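Local atomic coordinates of glycosyltransferase (Streptomyces viridochromogenes, PDB entry 2IUY), a protein that probably transfers sugar residues as a retaining, GT-B-fold glycosyltransferase of family GT4 in the biosynthesis of the antibiotic avilamycin A. Residues R128-R131 with A132-G136; F203-I206 with T207-Y210; R313-V316 with R317-H321; V322-A325 with E326-E330. All coordinates share one frame; numbering follows the deposited sequence.

Overall arrangement
All four interactions are local, made between residues three to five positions apart along helices and at their ends. Interaction 2, on helix 200-210, is a surface contact in the domain of the second parallel sheet, and it alone carries a salt bridge. The others are partly buried. Interaction 1 caps a short helix after the edge strand 123-125 of the first sheet, where glycines and backbone bonds dominate. Interactions 3 and 4 lie on consecutive helices and touch through W319 and I324, with centres about 12 Å apart. Each sets an aromatic ring against a small or branched aliphatic partner, but interaction 3 packs on helix 256-263 and interaction 4 on helix 31-45, in the other domain.

Interaction 1: R128-R131 with A132-G136; sequences RAQR and AHCGG
The two shortest backbone bonds at this helix end are both 2.8 Å: C134 N to Q130 O, and G136 N to R131 O, which spans five residues. The regular helical bonds H133 N to A129 O and A132 N to R128 O are longer, each 3.0 Å, and the latter is the straighter (172° at the hydrogen). A longer bond, G135 N to A132 O at 3.2 Å, lies inside the closing turn. G135 adopts a positive phi (77°), a conformation that glycine takes easily, and G136 can lie close against R131 CG because it has no side chain. R131 sends its guanidinium to A140 O, and at the other end of the helix E278 accepts the backbone N-H groups of R128 and A129. Q130 CG lies trans to its own N (chi1 -171°), and from there the extended amide reaches H111 O with NE2 and S126 N with OE1, so its buried polar ends are satisfied. Beyond the polar frame, C134 SG packs on Q130 CG at 3.8 Å, and Q130, R131 and C134 all touch Y125 of strand 123-125. The pattern of G136 to R131 enclosing G135 to A132 is the Schellman motif, here ending helix 128-133.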
loop_
_atom_site.group_PDB
_atom_site.type_symbol
_atom_site.label_atom_id
_atom_site.label_comp_id
_atom_site.label_asym_id
_atom_site.label_seq_id
_atom_site.Cartn_x
_atom_site.Cartn_y
_atom_site.Cartn_z
ATOM N N ARG A 128 -14.119 0.419 -0.511
ATOM C CA ARG A 128 -15.466 0.490 0.104
ATOM C C ARG A 128 -15.516 -0.076 1.535
ATOM O O ARG A 128 -16.170 0.495 2.368
ATOM C CB ARG A 128 -16.506 -0.273 -0.741
ATOM C CG ARG A 128 -16.863 0.389 -2.082
ATOM C CD ARG A 128 -17.970 -0.445 -2.859
ATOM N NE ARG A 128 -17.418 -1.500 -3.734
ATOM C CZ ARG A 128 -17.465 -2.826 -3.506
ATOM N NH1 ARG A 128 -18.017 -3.340 -2.386
ATOM N NH2 ARG A 128 -16.939 -3.663 -4.405
ATOM N N ALA A 129 -14.868 -1.218 1.787
ATOM C CA ALA A 129 -14.853 -1.837 3.135
ATOM C C ALA A 129 -14.226 -0.887 4.133
ATOM O O ALA A 129 -14.789 -0.637 5.176
ATOM C CB ALA A 129 -14.110 -3.151 3.118
ATOM N N GLN A 130 -13.099 -0.275 3.773
ATOM C CA GLN A 130 -12.484 0.732 4.648
ATOM C C GLN A 130 -13.409 1.935 4.847
ATOM O O GLN A 130 -13.651 2.349 5.973
ATOM C CB GLN A 130 -11.160 1.196 4.073
ATOM C CG GLN A 130 -10.355 2.060 4.986
ATOM C CD GLN A 130 -9.455 2.999 4.236
ATOM O OE1 GLN A 130 -9.652 3.217 3.046
ATOM N NE2 GLN A 130 -8.467 3.578 4.921
ATOM N N ARG A 131 -13.891 2.529 3.757
ATOM C CA ARG A 131 -14.800 3.678 3.881
ATOM C C ARG A 131 -15.957 3.403 4.883
ATOM O O ARG A 131 -16.241 4.227 5.763
ATOM C CB ARG A 131 -15.369 4.108 2.519
ATOM C CG ARG A 131 -16.345 5.337 2.667
ATOM C CD ARG A 131 -16.894 5.826 1.339
ATOM N NE ARG A 131 -17.663 4.753 0.722
ATOM C CZ ARG A 131 -18.256 4.833 -0.461
ATOM N NH1 ARG A 131 -18.161 5.955 -1.202
ATOM N NH2 ARG A 131 -18.921 3.768 -0.916
ATOM N N ALA A 132 -16.622 2.268 4.733
ATOM C CA ALA A 132 -17.700 1.815 5.629
ATOM C C ALA A 132 -17.244 1.695 7.125
ATOM O O ALA A 132 -17.894 2.209 8.051
ATOM C CB ALA A 132 -18.199 0.444 5.111
ATOM N N HIS A 133 -16.119 0.991 7.313
ATOM C CA HIS A 133 -15.514 0.711 8.561
ATOM C C HIS A 133 -15.089 2.004 9.277
ATOM O O HIS A 133 -15.164 2.121 10.533
ATOM C CB HIS A 133 -14.298 -0.199 8.262
ATOM C CG HIS A 133 -13.581 -0.681 9.482
ATOM N ND1 HIS A 133 -14.097 -1.655 10.312
ATOM C CD2 HIS A 133 -12.392 -0.314 10.020
ATOM C CE1 HIS A 133 -13.260 -1.863 11.310
ATOM N NE2 HIS A 133 -12.219 -1.062 11.157
ATOM N N CYS A 134 -14.618 2.979 8.496
ATOM C CA CYS A 134 -14.127 4.239 9.059
ATOM C C CYS A 134 -15.221 5.266 9.257
ATOM O O CYS A 134 -14.935 6.382 9.702
ATOM C CB CYS A 134 -13.014 4.826 8.179
ATOM S SG CYS A 134 -11.543 3.744 8.137
ATOM N N GLY A 135 -16.465 4.914 8.914
ATOM C CA GLY A 135 -17.566 5.882 9.033
ATOM C C GLY A 135 -17.622 6.940 7.938
ATOM O O GLY A 135 -18.274 7.966 8.118
ATOM N N GLY A 136 -16.982 6.696 6.785
ATOM C CA GLY A 136 -17.016 7.646 5.655
ATOM C C GLY A 136 -18.376 7.640 4.988
ATOM O O GLY A 136 -19.015 6.603 4.885
#

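Interaction 2: F203-I206 with T207-Y210; sequences FDEI and TRRY
T207 meets the preceding turn in three ways. Its N bonds to F203 O, its OG1 donates to D204 O at 3.0 Å, and its methyl CG2 lies over one face of the F203 ring, 4.1 Å from the centroid, as a CH-pi contact. With chi1 at 52°, OG1 is placed to fold back on the helix while CG2 faces the ring; a threonine suits a spot that needs both. The hydroxyl comes from above the D204 carbonyl plane. R208 N reaches the same oxygen at 2.9 Å from the same face, so D204 O serves two donors. The R208 guanidinium lies nearly parallel to the E205 carboxylate without touching it, and R209 CG lies over one of its faces, offset toward the rim. R209 runs alongside E205, and its NH1 forms a salt bridge to OE2 at 2.9 Å; the N-H of NH1 points poorly at OE2 (122°), so the hydrogen bond within the salt bridge is weak, and the two planes stand 62° apart. Y210 N closes on I206 O at 2.8 Å. The helix is the crossover that connects strands 191-194 and 214-216 in a beta-alpha-beta unit: I206 touches V214 and L178, F203 touches P216, and Y210 packs on A181 and A182 of helix 177-187.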
loop_
_atom_site.group_PDB
_atom_site.type_symbol
_atom_site.label_atom_id
_atom_site.label_comp_id
_atom_site.label_asym_id
_atom_site.label_seq_id
_atom_site.Cartn_x
_atom_site.Cartn_y
_atom_site.Cartn_z
ATOM N N PHE A 203 6.472 -14.807 15.717
ATOM C CA PHE A 203 7.500 -15.388 14.838
ATOM C C PHE A 203 7.860 -16.804 15.292
ATOM O O PHE A 203 7.899 -17.712 14.466
ATOM C CB PHE A 203 8.754 -14.522 14.834
ATOM C CG PHE A 203 9.878 -15.050 13.953
ATOM C CD1 PHE A 203 9.949 -14.715 12.607
ATOM C CD2 PHE A 203 10.885 -15.843 14.488
ATOM C CE1 PHE A 203 11.006 -15.183 11.819
ATOM C CE2 PHE A 203 11.941 -16.313 13.704
ATOM C CZ PHE A 203 12.006 -15.969 12.377
ATOM N N ASP A 204 8.085 -16.982 16.600
ATOM C CA ASP A 204 8.418 -18.298 17.171
ATOM C C ASP A 204 7.345 -19.385 16.982
ATOM O O ASP A 204 7.667 -20.564 16.776
ATOM C CB ASP A 204 8.855 -18.178 18.635
ATOM C CG ASP A 204 10.256 -17.579 18.774
ATOM O OD1 ASP A 204 10.922 -17.305 17.737
ATOM O OD2 ASP A 204 10.676 -17.340 19.921
ATOM N N GLU A 205 6.081 -18.974 17.044
ATOM C CA GLU A 205 4.953 -19.879 16.829
ATOM C C GLU A 205 4.890 -20.384 15.366
ATOM O O GLU A 205 4.592 -21.579 15.076
ATOM C CB GLU A 205 3.625 -19.164 17.193
ATOM C CG GLU A 205 2.354 -20.070 17.082
ATOM C CD GLU A 205 1.018 -19.269 17.128
ATOM O OE1 GLU A 205 1.032 -17.989 17.109
ATOM O OE2 GLU A 205 -0.053 -19.939 17.191
ATOM N N ILE A 206 5.127 -19.457 14.441
ATOM C CA ILE A 206 5.186 -19.789 13.025
ATOM C C ILE A 206 6.346 -20.772 12.751
ATOM O O ILE A 206 6.206 -21.712 11.986
ATOM C CB ILE A 206 5.375 -18.491 12.174
ATOM C CG1 ILE A 206 4.148 -17.554 12.314
ATOM C CG2 ILE A 206 5.675 -18.832 10.698
ATOM C CD1 ILE A 206 4.404 -16.100 11.878
ATOM N N THR A 207 7.490 -20.542 13.389
ATOM C CA THR A 207 8.648 -21.400 13.110
ATOM C C THR A 207 8.425 -22.792 13.740
ATOM O O THR A 207 8.698 -23.804 13.116
ATOM C CB THR A 207 10.003 -20.718 13.492
ATOM O OG1 THR A 207 9.950 -20.255 14.836
ATOM C CG2 THR A 207 10.250 -19.491 12.642
ATOM N N ARG A 208 7.841 -22.815 14.934
ATOM C CA ARG A 208 7.405 -24.051 15.582
ATOM C C ARG A 208 6.433 -24.878 14.735
ATOM O O ARG A 208 6.627 -26.070 14.520
ATOM C CB ARG A 208 6.789 -23.721 16.955
ATOM C CG ARG A 208 6.289 -24.931 17.713
ATOM C CD ARG A 208 5.703 -24.594 19.100
ATOM N NE ARG A 208 4.384 -23.938 19.073
ATOM C CZ ARG A 208 3.209 -24.543 18.879
ATOM N NH1 ARG A 208 3.132 -25.854 18.649
ATOM N NH2 ARG A 208 2.099 -23.821 18.899
ATOM N N ARG A 209 5.374 -24.237 14.269
ATOM C CA ARG A 209 4.301 -24.927 13.585
ATOM C C ARG A 209 4.601 -25.223 12.120
ATOM O O ARG A 209 4.163 -26.256 11.623
ATOM C CB ARG A 209 2.991 -24.147 13.736
ATOM C CG ARG A 209 2.559 -24.082 15.209
ATOM C CD ARG A 209 1.358 -23.170 15.451
ATOM N NE ARG A 209 0.264 -23.394 14.501
ATOM C CZ ARG A 209 -0.975 -22.920 14.679
ATOM N NH1 ARG A 209 -1.263 -22.210 15.774
ATOM N NH2 ARG A 209 -1.927 -23.184 13.780
ATOM N N TYR A 210 5.326 -24.308 11.456
ATOM C CA TYR A 210 5.569 -24.371 10.013
ATOM C C TYR A 210 7.012 -24.108 9.607
ATOM O O TYR A 210 7.267 -23.657 8.495
ATOM C CB TYR A 210 4.643 -23.386 9.288
ATOM C CG TYR A 210 3.201 -23.674 9.565
ATOM C CD1 TYR A 210 2.576 -24.780 8.992
ATOM C CD2 TYR A 210 2.463 -22.857 10.421
ATOM C CE1 TYR A 210 1.230 -25.075 9.257
ATOM C CE2 TYR A 210 1.127 -23.131 10.686
ATOM C CZ TYR A 210 0.507 -24.232 10.086
ATOM O OH TYR A 210 -0.822 -24.513 10.348
#

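Interaction 3: R313-V316 with R317-H321; sequences RAAV and RLWGH
The W319 indole meets A315 with its six-membered ring: CE3 stands 3.8 Å from A315 CB and 3.6 Å from A315 CA, approaching obliquely. On one face of the same indole rests L318 CB, 3.5 Å above the plane and offset toward the rim. The chi1 of W319 (-48°) puts CG opposite the carbonyl carbon, which swings the ring back along the helix toward A315, whose small methyl lets the broad ring come close to the helix backbone. The backbone follows the usual pattern, W319 N to A315 O at 2.8 Å, and ends with G320 N to V316 O, where the N-H...O angle falls to 131°. G320 has no side chain, which lets the chain turn tightly against V316 O. It is the first residue beyond helix 308-319 and also the N-cap of the next helix. On the exposed side, a water accepts weak bonds of 3.2 and 3.3 Å from R313 NE and R317 NE; it bridges two like-charged groups whose NE atoms are 4.8 Å apart, and may moderate their repulsion. The buried side fits against helix 256-263, which carries UDP-binding residues: A315 touches A262 and V263, and W319 touches V258 and S259, its side chain about 8 Å from that of E260. W319 also meets P144 and V283, and H321 NE2 bonds to E45 OE1 of helix 31-45.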
loop_
_atom_site.group_PDB
_atom_site.type_symbol
_atom_site.label_atom_id
_atom_site.label_comp_id
_atom_site.label_asym_id
_atom_site.label_seq_id
_atom_site.Cartn_x
_atom_site.Cartn_y
_atom_site.Cartn_z
ATOM N N ARG A 313 -2.080 -6.530 -16.667
ATOM C CA ARG A 313 -3.204 -6.058 -17.444
ATOM C C ARG A 313 -4.290 -5.522 -16.515
ATOM O O ARG A 313 -4.766 -4.471 -16.723
ATOM C CB ARG A 313 -3.820 -7.152 -18.350
ATOM C CG ARG A 313 -4.998 -6.638 -19.266
ATOM C CD ARG A 313 -5.680 -7.588 -20.267
ATOM N NE ARG A 313 -6.695 -6.818 -20.892
ATOM C CZ ARG A 313 -6.689 -6.005 -21.916
ATOM N NH1 ARG A 313 -5.659 -5.521 -22.556
ATOM N NH2 ARG A 313 -7.853 -5.550 -22.209
ATOM N N ALA A 314 -4.821 -6.545 -15.690
ATOM C CA ALA A 314 -5.744 -6.141 -14.635
ATOM C C ALA A 314 -5.185 -5.054 -13.717
ATOM O O ALA A 314 -5.911 -4.106 -13.394
ATOM C CB ALA A 314 -6.220 -7.358 -13.779
ATOM N N ALA A 315 -3.920 -5.194 -13.284
ATOM C CA ALA A 315 -3.348 -4.210 -12.373
ATOM C C ALA A 315 -3.221 -2.829 -13.018
ATOM O O ALA A 315 -3.462 -1.817 -12.386
ATOM C CB ALA A 315 -1.967 -4.669 -11.830
ATOM N N VAL A 316 -2.805 -2.790 -14.283
ATOM C CA VAL A 316 -2.649 -1.504 -14.950
ATOM C C VAL A 316 -4.040 -0.880 -15.187
ATOM O O VAL A 316 -4.232 0.295 -14.819
ATOM C CB VAL A 316 -1.793 -1.591 -16.255
ATOM C CG1 VAL A 316 -1.702 -0.200 -16.946
ATOM C CG2 VAL A 316 -0.407 -2.101 -15.958
ATOM N N ARG A 317 -4.992 -1.655 -15.749
ATOM C CA ARG A 317 -6.365 -1.171 -15.976
ATOM C C ARG A 317 -7.051 -0.581 -14.723
ATOM O O ARG A 317 -7.714 0.438 -14.811
ATOM C CB ARG A 317 -7.281 -2.304 -16.477
ATOM C CG ARG A 317 -7.324 -2.528 -17.985
ATOM C CD ARG A 317 -8.584 -3.272 -18.394
ATOM N NE ARG A 317 -8.946 -4.289 -17.432
ATOM C CZ ARG A 317 -9.992 -4.255 -16.619
ATOM N NH1 ARG A 317 -10.885 -3.272 -16.668
ATOM N NH2 ARG A 317 -10.167 -5.264 -15.783
ATOM N N LEU A 318 -6.916 -1.252 -13.574
ATOM C CA LEU A 318 -7.609 -0.852 -12.329
ATOM C C LEU A 318 -6.812 0.072 -11.449
ATOM O O LEU A 318 -7.384 0.972 -10.786
ATOM C CB LEU A 318 -7.997 -2.097 -11.514
ATOM C CG LEU A 318 -8.934 -3.126 -12.161
ATOM C CD1 LEU A 318 -8.979 -4.424 -11.312
ATOM C CD2 LEU A 318 -10.348 -2.543 -12.326
ATOM N N TRP A 319 -5.491 -0.162 -11.389
ATOM C CA TRP A 319 -4.686 0.518 -10.403
ATOM C C TRP A 319 -3.559 1.320 -11.043
ATOM O O TRP A 319 -2.771 1.895 -10.320
ATOM C CB TRP A 319 -4.138 -0.470 -9.334
ATOM C CG TRP A 319 -5.248 -1.395 -8.806
ATOM C CD1 TRP A 319 -6.498 -1.018 -8.378
ATOM C CD2 TRP A 319 -5.181 -2.812 -8.669
ATOM N NE1 TRP A 319 -7.222 -2.133 -7.988
ATOM C CE2 TRP A 319 -6.440 -3.245 -8.170
ATOM C CE3 TRP A 319 -4.177 -3.776 -8.930
ATOM C CZ2 TRP A 319 -6.735 -4.600 -7.934
ATOM C CZ3 TRP A 319 -4.474 -5.135 -8.683
ATOM C CH2 TRP A 319 -5.750 -5.521 -8.191
ATOM N N GLY A 320 -3.510 1.423 -12.379
ATOM C CA GLY A 320 -2.362 2.106 -13.010
ATOM C C GLY A 320 -2.145 3.506 -12.447
ATOM O O GLY A 320 -3.112 4.235 -12.192
ATOM N N HIS A 321 -0.886 3.898 -12.262
ATOM C CA HIS A 321 -0.601 5.216 -11.662
ATOM C C HIS A 321 -1.287 6.433 -12.288
ATOM O O HIS A 321 -1.662 7.364 -11.562
ATOM C CB HIS A 321 0.910 5.457 -11.505
ATOM C CG HIS A 321 1.645 5.699 -12.794
ATOM N ND1 HIS A 321 1.615 4.817 -13.857
ATOM C CD2 HIS A 321 2.476 6.700 -13.164
ATOM C CE1 HIS A 321 2.374 5.278 -14.833
ATOM N NE2 HIS A 321 2.910 6.416 -14.436
HETATM O O HOH W 1 -8.322 -7.465 -18.203
#

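Interaction 4: V322-A325 with E326-E330; sequences VTIA and ERYVE
E326 N donates to V322 O at 2.9 Å, the shortest of four regular bonds in this alpha-helix. It is the last helix of the chain, and, as is common in GT-B enzymes, it returns to the N-terminal Rossmann-like domain. The series continues with R327 N to T323 O at 3.2 Å and Y328 N to I324 O at 3.0 Å, the straightest of the four (167° at the hydrogen), and ends with V329 N to A325 O. E326, on the exposed side, takes an uncommon chi1 of 75°, with CG between the backbone N and carbonyl carbon; CG thereby lies over the preceding turn, 3.3 Å from T323 O, and the extended chain runs back beside T323, with E326 OE2 4.0 Å from T323 CA. R327 crosses I324, whose CD1 is 4.0 Å from NH1, and its NH2 makes a weak hydrogen bond to V142 O; the long aliphatic part suits a residue that is only partly exposed. The inner face is apolar: A325 and V329 pack on L43, Y328 on L39, all of helix 31-45, and the small A325 suits a position facing L43 and L46. Y328 OH bonds to S110 OG, while its ring meets that of H89 at about 50°. Along the helix I324 and Y328 run side by side, with I324 CG2 3.7 Å from Y328 CE2.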
loop_
_atom_site.group_PDB
_atom_site.type_symbol
_atom_site.label_atom_id
_atom_site.label_comp_id
_atom_site.label_asym_id
_atom_site.label_seq_id
_atom_site.Cartn_x
_atom_site.Cartn_y
_atom_site.Cartn_z
ATOM N N VAL A 322 -1.434 6.441 -13.619
ATOM C CA VAL A 322 -1.961 7.619 -14.332
ATOM C C VAL A 322 -3.472 7.666 -14.198
ATOM O O VAL A 322 -4.053 8.750 -13.985
ATOM C CB VAL A 322 -1.492 7.653 -15.867
ATOM C CG1 VAL A 322 -2.292 8.659 -16.696
ATOM C CG2 VAL A 322 0.016 7.960 -15.987
ATOM N N THR A 323 -4.107 6.499 -14.319
ATOM C CA THR A 323 -5.546 6.392 -14.089
ATOM C C THR A 323 -5.953 6.825 -12.670
ATOM O O THR A 323 -6.947 7.523 -12.502
ATOM C CB THR A 323 -6.206 4.979 -14.457
ATOM O OG1 THR A 323 -7.640 5.111 -14.393
ATOM C CG2 THR A 323 -5.898 3.927 -13.442
ATOM N N ILE A 324 -5.200 6.370 -11.672
ATOM C CA ILE A 324 -5.469 6.723 -10.274
ATOM C C ILE A 324 -5.125 8.183 -9.991
ATOM O O ILE A 324 -5.887 8.874 -9.347
ATOM C CB ILE A 324 -4.668 5.844 -9.305
ATOM C CG1 ILE A 324 -5.116 4.377 -9.445
ATOM C CG2 ILE A 324 -4.812 6.366 -7.819
ATOM C CD1 ILE A 324 -6.658 4.182 -9.310
ATOM N N ALA A 325 -3.986 8.650 -10.505
ATOM C CA ALA A 325 -3.662 10.068 -10.367
ATOM C C ALA A 325 -4.748 10.975 -10.968
ATOM O O ALA A 325 -5.057 12.007 -10.410
ATOM C CB ALA A 325 -2.277 10.390 -10.953
ATOM N N GLU A 326 -5.294 10.620 -12.122
ATOM C CA GLU A 326 -6.301 11.482 -12.741
ATOM C C GLU A 326 -7.595 11.435 -11.949
ATOM O O GLU A 326 -8.255 12.418 -11.803
ATOM C CB GLU A 326 -6.454 11.221 -14.273
ATOM C CG GLU A 326 -7.177 9.965 -14.708
ATOM C CD GLU A 326 -7.061 9.689 -16.238
ATOM O OE1 GLU A 326 -6.426 10.520 -16.955
ATOM O OE2 GLU A 326 -7.578 8.627 -16.701
ATOM N N ARG A 327 -7.897 10.305 -11.327
ATOM C CA ARG A 327 -8.980 10.246 -10.346
ATOM C C ARG A 327 -8.805 11.191 -9.159
ATOM O O ARG A 327 -9.744 11.906 -8.788
ATOM C CB ARG A 327 -9.266 8.789 -9.889
ATOM C CG ARG A 327 -9.990 8.042 -11.002
ATOM C CD ARG A 327 -9.977 6.583 -10.759
ATOM N NE ARG A 327 -10.814 6.201 -9.602
ATOM C CZ ARG A 327 -11.082 4.931 -9.298
ATOM N NH1 ARG A 327 -10.599 3.944 -10.076
ATOM N NH2 ARG A 327 -11.851 4.650 -8.247
ATOM N N TYR A 328 -7.623 11.212 -8.582
ATOM C CA TYR A 328 -7.338 12.236 -7.573
ATOM C C TYR A 328 -7.464 13.694 -8.031
ATOM O O TYR A 328 -8.055 14.483 -7.322
ATOM C CB TYR A 328 -5.965 12.010 -6.937
ATOM C CG TYR A 328 -6.015 10.947 -5.895
ATOM C CD1 TYR A 328 -6.738 11.157 -4.723
ATOM C CD2 TYR A 328 -5.352 9.715 -6.074
ATOM C CE1 TYR A 328 -6.767 10.201 -3.720
ATOM C CE2 TYR A 328 -5.391 8.737 -5.090
ATOM C CZ TYR A 328 -6.097 9.009 -3.909
ATOM O OH TYR A 328 -6.184 8.086 -2.922
ATOM N N VAL A 329 -6.915 14.028 -9.212
ATOM C CA VAL A 329 -7.024 15.377 -9.758
ATOM C C VAL A 329 -8.480 15.789 -9.894
ATOM O O VAL A 329 -8.835 16.931 -9.581
ATOM C CB VAL A 329 -6.260 15.501 -11.111
ATOM C CG1 VAL A 329 -6.498 16.883 -11.790
ATOM C CG2 VAL A 329 -4.747 15.263 -10.898
ATOM N N GLU A 330 -9.322 14.870 -10.349
ATOM C CA GLU A 330 -10.761 15.125 -10.433
ATOM C C GLU A 330 -11.292 15.559 -9.066
ATOM O O GLU A 330 -12.054 16.507 -9.003
ATOM C CB GLU A 330 -11.520 13.882 -10.990
ATOM C CG GLU A 330 -13.040 14.086 -11.208
ATOM C CD GLU A 330 -13.824 12.792 -11.494
ATOM O OE1 GLU A 330 -13.249 11.661 -11.401
ATOM O OE2 GLU A 330 -15.047 12.917 -11.802
#